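PDB 5DTE: monosaccharide-transporting ATPase from Actinobacillus succinogenes, which binds the sugar D-allose, seen here as beta-D-allopyranose, and probably serves as the periplasmic solute-binding component of an ABC sugar transporter. Local coordinates for residues A[141-146]-A[178-183]; A[160-165]-A[194-199]; A[218-223]-A[242-247]. One frame throughout, in Å; residues are numbered along the deposited sequence.

Interaction 1: residues A[141-146]-A[178-183]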
# COMPACT_ATOMS: atom_id res chain seq x y z
N GLY A 141 9.45 -4.76 0.18
CA GLY A 141 8.28 -5.48 0.65
C GLY A 141 7.90 -6.61 -0.28
O GLY A 141 7.67 -7.73 0.17
N GLY A 142 7.83 -6.31 -1.59
CA GLY A 142 7.56 -7.31 -2.61
C GLY A 142 8.68 -8.34 -2.76
O GLY A 142 8.43 -9.55 -2.90
N TYR A 143 9.92 -7.88 -2.76
CA TYR A 143 11.05 -8.79 -2.75
C TYR A 143 10.92 -9.76 -1.60
O TYR A 143 10.95 -10.97 -1.79
CB TYR A 143 12.37 -8.03 -2.65
CG TYR A 143 13.59 -8.93 -2.53
CD1 TYR A 143 14.18 -9.50 -3.66
CD2 TYR A 143 14.16 -9.22 -1.28
CE1 TYR A 143 15.29 -10.31 -3.56
CE2 TYR A 143 15.28 -10.04 -1.17
CZ TYR A 143 15.84 -10.58 -2.31
OH TYR A 143 16.95 -11.39 -2.21
N LEU A 144 10.77 -9.24 -0.39
CA LEU A 144 10.59 -10.11 0.76
C LEU A 144 9.38 -11.04 0.59
O LEU A 144 9.43 -12.19 0.99
CB LEU A 144 10.44 -9.29 2.05
CG LEU A 144 11.69 -8.70 2.71
CD1 LEU A 144 11.32 -7.51 3.62
CD2 LEU A 144 12.43 -9.75 3.51
N GLU A 145 8.30 -10.54 -0.01
CA GLU A 145 7.06 -11.31 -0.14
C GLU A 145 7.16 -12.37 -1.22
O GLU A 145 6.63 -13.47 -1.07
CB GLU A 145 5.86 -10.38 -0.44
CG GLU A 145 4.55 -11.13 -0.78
CD GLU A 145 3.49 -10.26 -1.46
OE1 GLU A 145 3.42 -9.03 -1.21
OE2 GLU A 145 2.69 -10.81 -2.24
N ALA A 146 7.82 -12.04 -2.33
CA ALA A 146 7.97 -13.02 -3.40
C ALA A 146 8.90 -14.13 -2.94
O ALA A 146 8.64 -15.31 -3.14
CB ALA A 146 8.51 -12.36 -4.66
N ALA A 178 9.07 -8.24 -6.62
CA ALA A 178 8.78 -9.63 -6.90
C ALA A 178 9.69 -10.18 -8.01
O ALA A 178 10.37 -11.19 -7.82
CB ALA A 178 7.32 -9.80 -7.27
N LEU A 179 9.70 -9.48 -9.15
CA LEU A 179 10.51 -9.87 -10.30
C LEU A 179 11.96 -10.16 -9.91
O LEU A 179 12.52 -11.18 -10.32
CB LEU A 179 10.47 -8.80 -11.40
CG LEU A 179 9.16 -8.60 -12.20
CD1 LEU A 179 9.36 -7.63 -13.35
CD2 LEU A 179 8.60 -9.93 -12.71
N LYS A 180 12.54 -9.27 -9.12
CA LYS A 180 13.93 -9.45 -8.70
C LYS A 180 14.11 -10.76 -7.93
O LYS A 180 15.13 -11.43 -8.06
CB LYS A 180 14.41 -8.29 -7.84
CG LYS A 180 15.86 -8.45 -7.43
CD LYS A 180 16.14 -7.86 -6.07
CE LYS A 180 17.57 -8.12 -5.65
NZ LYS A 180 18.16 -6.95 -4.92
N ALA A 181 13.11 -11.11 -7.14
CA ALA A 181 13.18 -12.27 -6.28
C ALA A 181 13.09 -13.62 -7.03
O ALA A 181 13.82 -14.56 -6.70
CB ALA A 181 12.11 -12.18 -5.24
N PHE A 182 12.19 -13.73 -8.01
CA PHE A 182 12.03 -15.00 -8.74
C PHE A 182 13.21 -15.17 -9.68
O PHE A 182 13.59 -16.30 -10.04
CB PHE A 182 10.72 -15.06 -9.54
CG PHE A 182 9.49 -14.85 -8.71
CD1 PHE A 182 9.36 -15.45 -7.48
CD2 PHE A 182 8.48 -14.01 -9.15
CE1 PHE A 182 8.24 -15.25 -6.71
CE2 PHE A 182 7.38 -13.80 -8.38
CZ PHE A 182 7.26 -14.42 -7.15
N ALA A 183 13.80 -14.04 -10.06
CA ALA A 183 14.99 -14.04 -10.90
C ALA A 183 16.12 -14.81 -10.22
O ALA A 183 17.07 -15.22 -10.88
CB ALA A 183 15.42 -12.61 -11.23
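Ala146 makes much of the apolar contact between these helices, its CB wedged among three residues of segment 178-183. That one methyl lies 3.5 Å from Phe182 CZ, 3.7 Å from Ala181 CB and 3.8 Å from Ala178 CB. The Phe182 ring reaches across because CG sits beside its own backbone N (chi1 -57°), which swings CZ back toward helix 138-152. Tyr143 adds to the apolar packing, its CD1 meeting Ala181 CB at 3.7 Å. With such small side chains at the crossing, and Gly142 one turn earlier close to Ala178 N, the axes of 141-146 and 178-182 come within 7.5 Å at an angle of -39°.

The charged neighbour of the Tyr143 ring is Lys180, which touches it through its aliphatic CD and CE, CD lying 3.5 Å from Tyr143 CD1. Lys180 NZ stands 5.1 Å from the ring centroid, too far for more than a faint cation-pi pull. The Tyr143 hydroxyl is hydrogen-bonded to Glu184, just past the second segment.

Ala146 and Ala178 also touch Phe221 of strand 219-222, and Phe182 touches Val159 of strand 157-163. Two neighbouring helices laid on one face of a parallel sheet are characteristic of the three-layer alpha-beta-alpha lobes of periplasmic sugar-binding proteins.

Interaction 2: residues A[160-165]-A[194-199]. With ALL (beta-D-allopyranose), chain E.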
# COMPACT_ATOMS: atom_id res chain seq x y z
N ALA A 160 2.35 -16.51 -11.22
CA ALA A 160 1.58 -15.46 -11.88
C ALA A 160 1.42 -14.25 -10.97
O ALA A 160 0.98 -14.39 -9.83
CB ALA A 160 0.25 -15.97 -12.30
N ILE A 161 1.74 -13.06 -11.48
CA ILE A 161 1.65 -11.82 -10.71
C ILE A 161 0.35 -11.03 -10.92
O ILE A 161 -0.00 -10.70 -12.06
CB ILE A 161 2.83 -10.89 -11.06
CG1 ILE A 161 4.11 -11.41 -10.41
CG2 ILE A 161 2.56 -9.45 -10.61
CD1 ILE A 161 5.30 -10.52 -10.64
N LEU A 162 -0.37 -10.73 -9.84
CA LEU A 162 -1.51 -9.81 -9.94
C LEU A 162 -1.07 -8.40 -9.49
O LEU A 162 -0.53 -8.22 -8.40
CB LEU A 162 -2.71 -10.28 -9.10
CG LEU A 162 -3.50 -11.55 -9.47
CD1 LEU A 162 -4.23 -12.08 -8.24
CD2 LEU A 162 -4.50 -11.36 -10.62
N GLU A 163 -1.33 -7.40 -10.33
CA GLU A 163 -0.82 -6.05 -10.08
C GLU A 163 -1.93 -5.06 -9.78
O GLU A 163 -3.12 -5.34 -9.97
CB GLU A 163 -0.04 -5.56 -11.29
CG GLU A 163 0.61 -6.67 -12.06
CD GLU A 163 0.98 -6.26 -13.46
OE1 GLU A 163 1.04 -5.04 -13.72
OE2 GLU A 163 1.16 -7.16 -14.30
N GLY A 164 -1.54 -3.88 -9.30
CA GLY A 164 -2.49 -2.86 -8.94
C GLY A 164 -2.85 -2.00 -10.13
O GLY A 164 -2.52 -2.35 -11.27
N ILE A 165 -3.55 -0.89 -9.87
CA ILE A 165 -3.82 0.10 -10.90
C ILE A 165 -2.51 0.49 -11.57
O ILE A 165 -1.62 1.03 -10.91
CB ILE A 165 -4.49 1.39 -10.33
CG1 ILE A 165 -5.84 1.06 -9.71
CG2 ILE A 165 -4.67 2.40 -11.41
CD1 ILE A 165 -6.52 2.26 -9.12
N GLN A 194 -0.98 -9.81 -14.83
CA GLN A 194 -2.21 -9.13 -15.19
C GLN A 194 -2.61 -8.20 -14.06
O GLN A 194 -2.52 -8.57 -12.89
CB GLN A 194 -3.31 -10.14 -15.50
CG GLN A 194 -4.50 -9.60 -16.29
CD GLN A 194 -5.26 -10.71 -17.02
OE1 GLN A 194 -4.67 -11.71 -17.45
NE2 GLN A 194 -6.57 -10.53 -17.17
N SER A 195 -3.01 -6.99 -14.39
CA SER A 195 -3.52 -6.06 -13.38
C SER A 195 -4.93 -6.42 -12.92
O SER A 195 -5.84 -6.65 -13.73
CB SER A 195 -3.51 -4.64 -13.92
OG SER A 195 -4.17 -3.78 -13.03
N ALA A 196 -5.12 -6.45 -11.60
CA ALA A 196 -6.46 -6.59 -11.06
C ALA A 196 -6.89 -5.33 -10.33
O ALA A 196 -7.93 -5.32 -9.67
CB ALA A 196 -6.54 -7.79 -10.16
N ASN A 197 -6.08 -4.27 -10.44
CA ASN A 197 -6.44 -2.91 -9.98
C ASN A 197 -6.74 -2.74 -8.49
O ASN A 197 -7.42 -1.78 -8.12
CB ASN A 197 -7.65 -2.38 -10.76
CG ASN A 197 -7.32 -2.09 -12.21
OD1 ASN A 197 -6.69 -1.08 -12.52
ND2 ASN A 197 -7.75 -2.98 -13.12
N TRP A 198 -6.24 -3.67 -7.66
CA TRP A 198 -6.36 -3.65 -6.19
C TRP A 198 -7.72 -4.10 -5.66
O TRP A 198 -7.94 -4.08 -4.44
CB TRP A 198 -6.06 -2.25 -5.64
CG TRP A 198 -4.62 -1.82 -5.74
CD1 TRP A 198 -3.49 -2.58 -5.56
CD2 TRP A 198 -4.17 -0.51 -6.07
NE1 TRP A 198 -2.36 -1.81 -5.73
CE2 TRP A 198 -2.76 -0.54 -6.06
CE3 TRP A 198 -4.82 0.68 -6.37
CZ2 TRP A 198 -2.00 0.58 -6.34
CZ3 TRP A 198 -4.07 1.79 -6.64
CH2 TRP A 198 -2.67 1.74 -6.63
N GLU A 199 -8.62 -4.50 -6.56
CA GLU A 199 -9.98 -4.92 -6.20
C GLU A 199 -10.08 -6.42 -6.02
O GLU A 199 -9.58 -7.16 -6.83
CB GLU A 199 -10.99 -4.49 -7.29
CG GLU A 199 -11.66 -3.13 -7.09
CD GLU A 199 -12.67 -2.81 -8.19
OE1 GLU A 199 -13.61 -3.61 -8.41
OE2 GLU A 199 -12.52 -1.75 -8.85
C1 ALL E . -1.44 1.18 -1.88
C2 ALL E . -1.31 0.90 -0.39
C3 ALL E . -2.10 -0.28 0.03
C4 ALL E . -3.50 -0.27 -0.52
C5 ALL E . -3.41 -0.17 -2.03
C6 ALL E . -4.72 -0.34 -2.73
O1 ALL E . -0.90 2.40 -2.21
O2 ALL E . 0.08 0.64 -0.12
O3 ALL E . -1.44 -1.49 -0.47
O4 ALL E . -4.19 -1.47 -0.13
O5 ALL E . -2.86 1.15 -2.34
O6 ALL E . -5.52 0.80 -2.51
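Gly164 and Trp198 meet where two parallel strands, joined by helix 169-182 in a beta-alpha-beta unit, run out into the sugar pocket. Trp198 CB is 3.7 Å from C6 of the allose, and CG and CD2 are nearer still. The indole lies between sugar and protein: C6 is over one face, Gly164 CA and Ile165 N over the other, the glycine carbon 3.5 Å from the centroid of the five-membered ring in a CH-pi contact. CD1, NE1 and CE2 lie against Gly164 CA. Farther out, CE3 and CZ3 press on Ile165, with CZ3 3.5 Å from Ile165 CD1; CZ2 lies between Ile165 N and the sugar O5, and CH2 at the tip comes to Ile165 CB.

Leading up to this, the strands are paired through their backbones: Gln194 N donates to Ile161 O, and Glu163 N to Gln194 O. Glu163 O then takes Ala196 N at 2.8 Å and, weakly, Asn197 N as the second strand breaks off into the type I' turn Ala196 to Glu199. A first torsion of 171° turns Ser195 OG away from its backbone N and onto Gly164 O, to which it donates at 2.8 Å from above the carbonyl plane, 55° out of it.

Interaction 3: residues A[218-223]-A[242-247]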
# COMPACT_ATOMS: atom_id res chain seq x y z
N ASN A 218 1.34 -22.76 -9.82
CA ASN A 218 1.33 -23.31 -8.46
C ASN A 218 1.57 -22.24 -7.39
O ASN A 218 1.64 -22.55 -6.20
CB ASN A 218 2.38 -24.43 -8.31
CG ASN A 218 3.84 -23.93 -8.36
OD1 ASN A 218 4.14 -22.86 -8.90
ND2 ASN A 218 4.75 -24.72 -7.81
N GLY A 219 1.68 -20.98 -7.83
CA GLY A 219 1.95 -19.85 -6.95
C GLY A 219 1.47 -18.51 -7.48
O GLY A 219 1.69 -18.18 -8.65
N ILE A 220 0.80 -17.72 -6.63
CA ILE A 220 0.29 -16.41 -7.05
C ILE A 220 0.74 -15.25 -6.18
O ILE A 220 0.40 -15.14 -5.00
CB ILE A 220 -1.25 -16.38 -7.07
CG1 ILE A 220 -1.79 -17.41 -8.07
CG2 ILE A 220 -1.71 -14.99 -7.44
CD1 ILE A 220 -3.27 -17.52 -8.04
N PHE A 221 1.51 -14.36 -6.79
CA PHE A 221 1.95 -13.16 -6.13
C PHE A 221 0.95 -12.08 -6.43
O PHE A 221 0.74 -11.75 -7.59
CB PHE A 221 3.34 -12.77 -6.62
CG PHE A 221 3.84 -11.48 -6.05
CD1 PHE A 221 4.57 -11.47 -4.89
CD2 PHE A 221 3.59 -10.28 -6.70
CE1 PHE A 221 5.04 -10.28 -4.37
CE2 PHE A 221 4.06 -9.09 -6.17
CZ PHE A 221 4.78 -9.09 -5.01
N ALA A 222 0.34 -11.54 -5.37
CA ALA A 222 -0.59 -10.41 -5.48
C ALA A 222 -0.08 -9.15 -4.75
O ALA A 222 0.25 -9.20 -3.55
CB ALA A 222 -1.95 -10.81 -4.96
N ALA A 223 -0.05 -8.02 -5.45
CA ALA A 223 0.53 -6.78 -4.94
C ALA A 223 -0.30 -5.99 -3.88
O ALA A 223 0.22 -4.98 -3.36
CB ALA A 223 0.86 -5.84 -6.13
N GLY A 242 -4.54 -25.59 -1.72
CA GLY A 242 -3.37 -26.35 -1.30
C GLY A 242 -2.37 -26.61 -2.41
O GLY A 242 -1.21 -26.94 -2.14
N LYS A 243 -2.81 -26.45 -3.66
CA LYS A 243 -2.01 -26.78 -4.83
C LYS A 243 -1.43 -25.52 -5.47
O LYS A 243 -0.47 -25.58 -6.23
CB LYS A 243 -2.84 -27.57 -5.83
CG LYS A 243 -2.78 -29.09 -5.62
CD LYS A 243 -4.14 -29.78 -5.67
CE LYS A 243 -3.99 -31.25 -5.25
NZ LYS A 243 -5.11 -32.16 -5.72
N VAL A 244 -2.03 -24.37 -5.16
CA VAL A 244 -1.45 -23.09 -5.55
C VAL A 244 -1.36 -22.20 -4.31
O VAL A 244 -2.35 -21.99 -3.60
CB VAL A 244 -2.27 -22.35 -6.66
CG1 VAL A 244 -1.59 -21.06 -7.04
CG2 VAL A 244 -2.45 -23.23 -7.88
N LEU A 245 -0.17 -21.68 -4.05
CA LEU A 245 0.03 -20.83 -2.88
C LEU A 245 0.03 -19.36 -3.27
O LEU A 245 0.61 -18.96 -4.27
CB LEU A 245 1.33 -21.21 -2.17
CG LEU A 245 1.50 -22.71 -1.94
CD1 LEU A 245 2.83 -23.02 -1.22
CD2 LEU A 245 0.30 -23.25 -1.17
N VAL A 246 -0.64 -18.55 -2.45
CA VAL A 246 -0.88 -17.15 -2.75
C VAL A 246 -0.18 -16.27 -1.70
O VAL A 246 -0.16 -16.62 -0.52
CB VAL A 246 -2.42 -16.89 -2.81
CG1 VAL A 246 -2.77 -15.42 -3.08
CG2 VAL A 246 -3.06 -17.81 -3.86
N SER A 247 0.43 -15.18 -2.15
CA SER A 247 0.96 -14.16 -1.24
C SER A 247 0.27 -12.81 -1.48
O SER A 247 -0.05 -12.45 -2.63
CB SER A 247 2.47 -14.02 -1.41
OG SER A 247 2.81 -13.78 -2.76
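Ile220 touches both Val244, just before strand 245-247, and Val246 within it. Its CG1 is 3.8 Å from Val244 CG1, while its CB is 4.0 Å from Val246 CG2; Ile220 and Val246 are flanking neighbours with their side chains aligned, and Val244 meets the isoleucine at a slant. Val244 CG1, extended away from its own N (chi1 -178°), also packs over the peptide between Asn218 and Gly219, 3.4 Å from Gly219 N. Toward the other end of the pair, Ser247 OG stands 3.6 Å from Phe221 CD1, and Ala222 CB rests against Ser247 O.

Four backbone bonds hold these side chains in step. Leu245 N donates to Asn218 O and Ser247 N to Ile220 O; in return Leu245 O accepts from Ile220 N, and Ser247 O from Ala222 N at 2.9 Å. The donors alternate between the strands, as in parallel pairing, and the two directions differ by only 12°. Helix 225-237 makes the crossover of this beta-alpha-beta unit, and both strands belong to the parallel sheet of this Rossmann-like lobe.

That helix covers the face bearing Ile220 and Val246, with Val235 against Val244 and both Ala228 and Val232 against Val246. On the face of Phe221 and Ser247 lies helix 138-152, whose Glu145 is hydrogen-bonded to Ser247 OG. Further out, the side chain of Asn218 makes weak hydrogen bonds to the backbones of Lys156 and Asn158, and Ala223 O accepts from Arg174, a residue of the allose pocket.

Overall arrangement
Of the elements involved, helix 138-152 comes first along the chain from the N terminus, and interaction 1 closes the path from it through strand 157-163 to helix 169-182. Interaction 2 opens inside that loop, on the strand, and closes beyond it on strand 188-195 and the turn after it, so the two cross. Interaction 3 follows in series, closing the shorter loop around helix 225-237. Strands 157-163 and 219-222 are neighbours, so interactions 2 and 3 together join strands 188-195, 157-163, 219-222 and 245-247 into one parallel sheet, with probable backbone hydrogen bonds from Leu162 to Phe221 and Ala223 between them. The helices of interaction 1 lie on that sheet through Ile161 and Phe221.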